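Local coordinates for putative pachytene checkpoint protein 2 (Caenorhabditis elegans, PDB 4XGU) that hydrolyses ATP as a AAA+ protein remodeler and probably plays a key role in meiotic chromosome recombination, at residues Ser333-Leu338 / Gly342-Asn347. Numbering follows the deposited sequence.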
loop_
_atom_site.group_PDB
_atom_site.type_symbol
_atom_site.label_atom_id
_atom_site.label_comp_id
_atom_site.label_asym_id
_atom_site.label_seq_id
_atom_site.Cartn_x
_atom_site.Cartn_y
_atom_site.Cartn_z
ATOM N N SER B 333 12.531 49.812 -9.305
ATOM C CA SER B 333 13.165 49.875 -7.993
ATOM C C SER B 333 14.617 49.417 -8.052
ATOM O O SER B 333 15.465 49.930 -7.327
ATOM C CB SER B 333 12.394 49.028 -6.984
ATOM O OG SER B 333 11.032 49.412 -6.942
ATOM N N SER B 334 14.895 48.445 -8.915
ATOM C CA SER B 334 16.256 47.953 -9.092
ATOM C C SER B 334 17.142 49.032 -9.707
ATOM O O SER B 334 18.249 49.285 -9.229
ATOM C CB SER B 334 16.270 46.698 -9.969
ATOM O OG SER B 334 15.570 45.632 -9.353
ATOM N N ILE B 335 16.646 49.671 -10.762
ATOM C CA ILE B 335 17.387 50.726 -11.443
ATOM C C ILE B 335 17.639 51.911 -10.516
ATOM O O ILE B 335 18.745 52.448 -10.471
ATOM C CB ILE B 335 16.639 51.213 -12.699
ATOM C CG1 ILE B 335 16.440 50.055 -13.676
ATOM C CG2 ILE B 335 17.391 52.351 -13.371
ATOM C CD1 ILE B 335 15.630 50.425 -14.896
ATOM N N MET B 336 16.612 52.310 -9.771
ATOM C CA MET B 336 16.733 53.437 -8.850
ATOM C C MET B 336 17.740 53.146 -7.744
ATOM O O MET B 336 18.462 54.041 -7.302
ATOM C CB MET B 336 15.371 53.786 -8.248
ATOM C CG MET B 336 14.386 54.347 -9.256
ATOM S SD MET B 336 15.131 55.648 -10.260
ATOM C CE MET B 336 15.455 56.894 -9.012
ATOM N N GLU B 337 17.787 51.892 -7.304
ATOM C CA GLU B 337 18.755 51.467 -6.299
ATOM C C GLU B 337 20.153 51.404 -6.895
ATOM O O GLU B 337 21.140 51.715 -6.227
ATOM C CB GLU B 337 18.364 50.108 -5.713
ATOM C CG GLU B 337 19.428 49.458 -4.833
ATOM C CD GLU B 337 19.659 50.192 -3.521
ATOM O OE1 GLU B 337 18.907 51.144 -3.214
ATOM O OE2 GLU B 337 20.596 49.810 -2.788
ATOM N N LEU B 338 20.233 51.003 -8.159
ATOM C CA LEU B 338 21.506 50.977 -8.867
ATOM C C LEU B 338 22.057 52.385 -9.054
ATOM O O LEU B 338 23.271 52.588 -9.103
ATOM C CB LEU B 338 21.354 50.292 -10.224
ATOM C CG LEU B 338 21.265 48.767 -10.235
ATOM C CD1 LEU B 338 20.977 48.274 -11.643
ATOM C CD2 LEU B 338 22.549 48.152 -9.701
ATOM N N GLY B 342 25.464 54.488 -7.403
ATOM C CA GLY B 342 26.288 55.063 -8.452
ATOM C C GLY B 342 26.633 54.103 -9.574
ATOM O O GLY B 342 27.462 54.415 -10.430
ATOM N N VAL B 343 26.003 52.935 -9.574
ATOM C CA VAL B 343 26.231 51.956 -10.633
ATOM C C VAL B 343 25.632 52.452 -11.946
ATOM O O VAL B 343 26.282 52.411 -12.994
ATOM C CB VAL B 343 25.636 50.582 -10.272
ATOM C CG1 VAL B 343 25.641 49.664 -11.482
ATOM C CG2 VAL B 343 26.410 49.959 -9.119
ATOM N N VAL B 344 24.394 52.930 -11.878
ATOM C CA VAL B 344 23.735 53.520 -13.036
ATOM C C VAL B 344 23.722 55.045 -12.933
ATOM O O VAL B 344 22.963 55.618 -12.149
ATOM C CB VAL B 344 22.290 53.001 -13.190
ATOM C CG1 VAL B 344 21.562 53.759 -14.292
ATOM C CG2 VAL B 344 22.293 51.507 -13.480
ATOM N N ILE B 345 24.577 55.692 -13.718
ATOM C CA ILE B 345 24.646 57.152 -13.746
ATOM C C ILE B 345 24.404 57.672 -15.157
ATOM O O ILE B 345 24.975 57.164 -16.123
ATOM C CB ILE B 345 26.012 57.677 -13.241
ATOM C CG1 ILE B 345 26.238 57.288 -11.779
ATOM C CG2 ILE B 345 26.106 59.187 -13.402
ATOM C CD1 ILE B 345 27.541 57.808 -11.206
ATOM N N ASP B 346 23.546 58.682 -15.268
ATOM C CA ASP B 346 23.281 59.325 -16.546
ATOM C C ASP B 346 22.884 60.780 -16.329
ATOM O O ASP B 346 21.846 61.069 -15.735
ATOM C CB ASP B 346 22.186 58.577 -17.312
ATOM C CG ASP B 346 22.100 58.996 -18.770
ATOM O OD1 ASP B 346 21.987 60.208 -19.045
ATOM O OD2 ASP B 346 22.148 58.109 -19.646
ATOM N N ASN B 347 23.721 61.692 -16.811
ATOM C CA ASN B 347 23.434 63.116 -16.715
ATOM C C ASN B 347 22.758 63.656 -17.974
ATOM O O ASN B 347 22.265 64.783 -17.982
ATOM C CB ASN B 347 24.716 63.900 -16.430
ATOM C CG ASN B 347 25.116 63.845 -14.969
ATOM O OD1 ASN B 347 26.210 63.396 -14.629
ATOM N ND2 ASN B 347 24.225 64.302 -14.096
#
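A glycine-capped helix C-terminus, in the AAA+ lid domain, joins Leu338 of helix 324-340 to Val343 and Val344 in the following loop. Gly342, the first residue to leave helical backbone angles, turns the chain with a positive phi of 86°. That turn brings two successive amides onto one carbonyl of the last helical turn. Val344 N gives the straight bond to Leu338 O (3.0 Å, 167° at the hydrogen), approaching from above the carbonyl plane. Val343 N lies nearer to Leu338 O, at 2.8 Å, but its bond is bent and weak. The Leu338 side chain lies against both valines: CD2 meets Val343 CG1 at 3.9 Å, while CB rests on Val344 CG2 at 3.6 Å. Val344 carries CG2 anti to its carbonyl carbon, which turns that methyl onto Leu338 and leaves CG1 looser, 4.5 Å from Ile335 CG2. Farther out, Ile335 reaches Phe412 of helix 405-420 and Val343 touches Tyr395 of helix 384-397; Leu338 also packs on Ile169 of a neighbouring subunit. The positive-phi glycine, the weak bond from Val343 to Leu338 and their apolar contact resemble a Schellman motif.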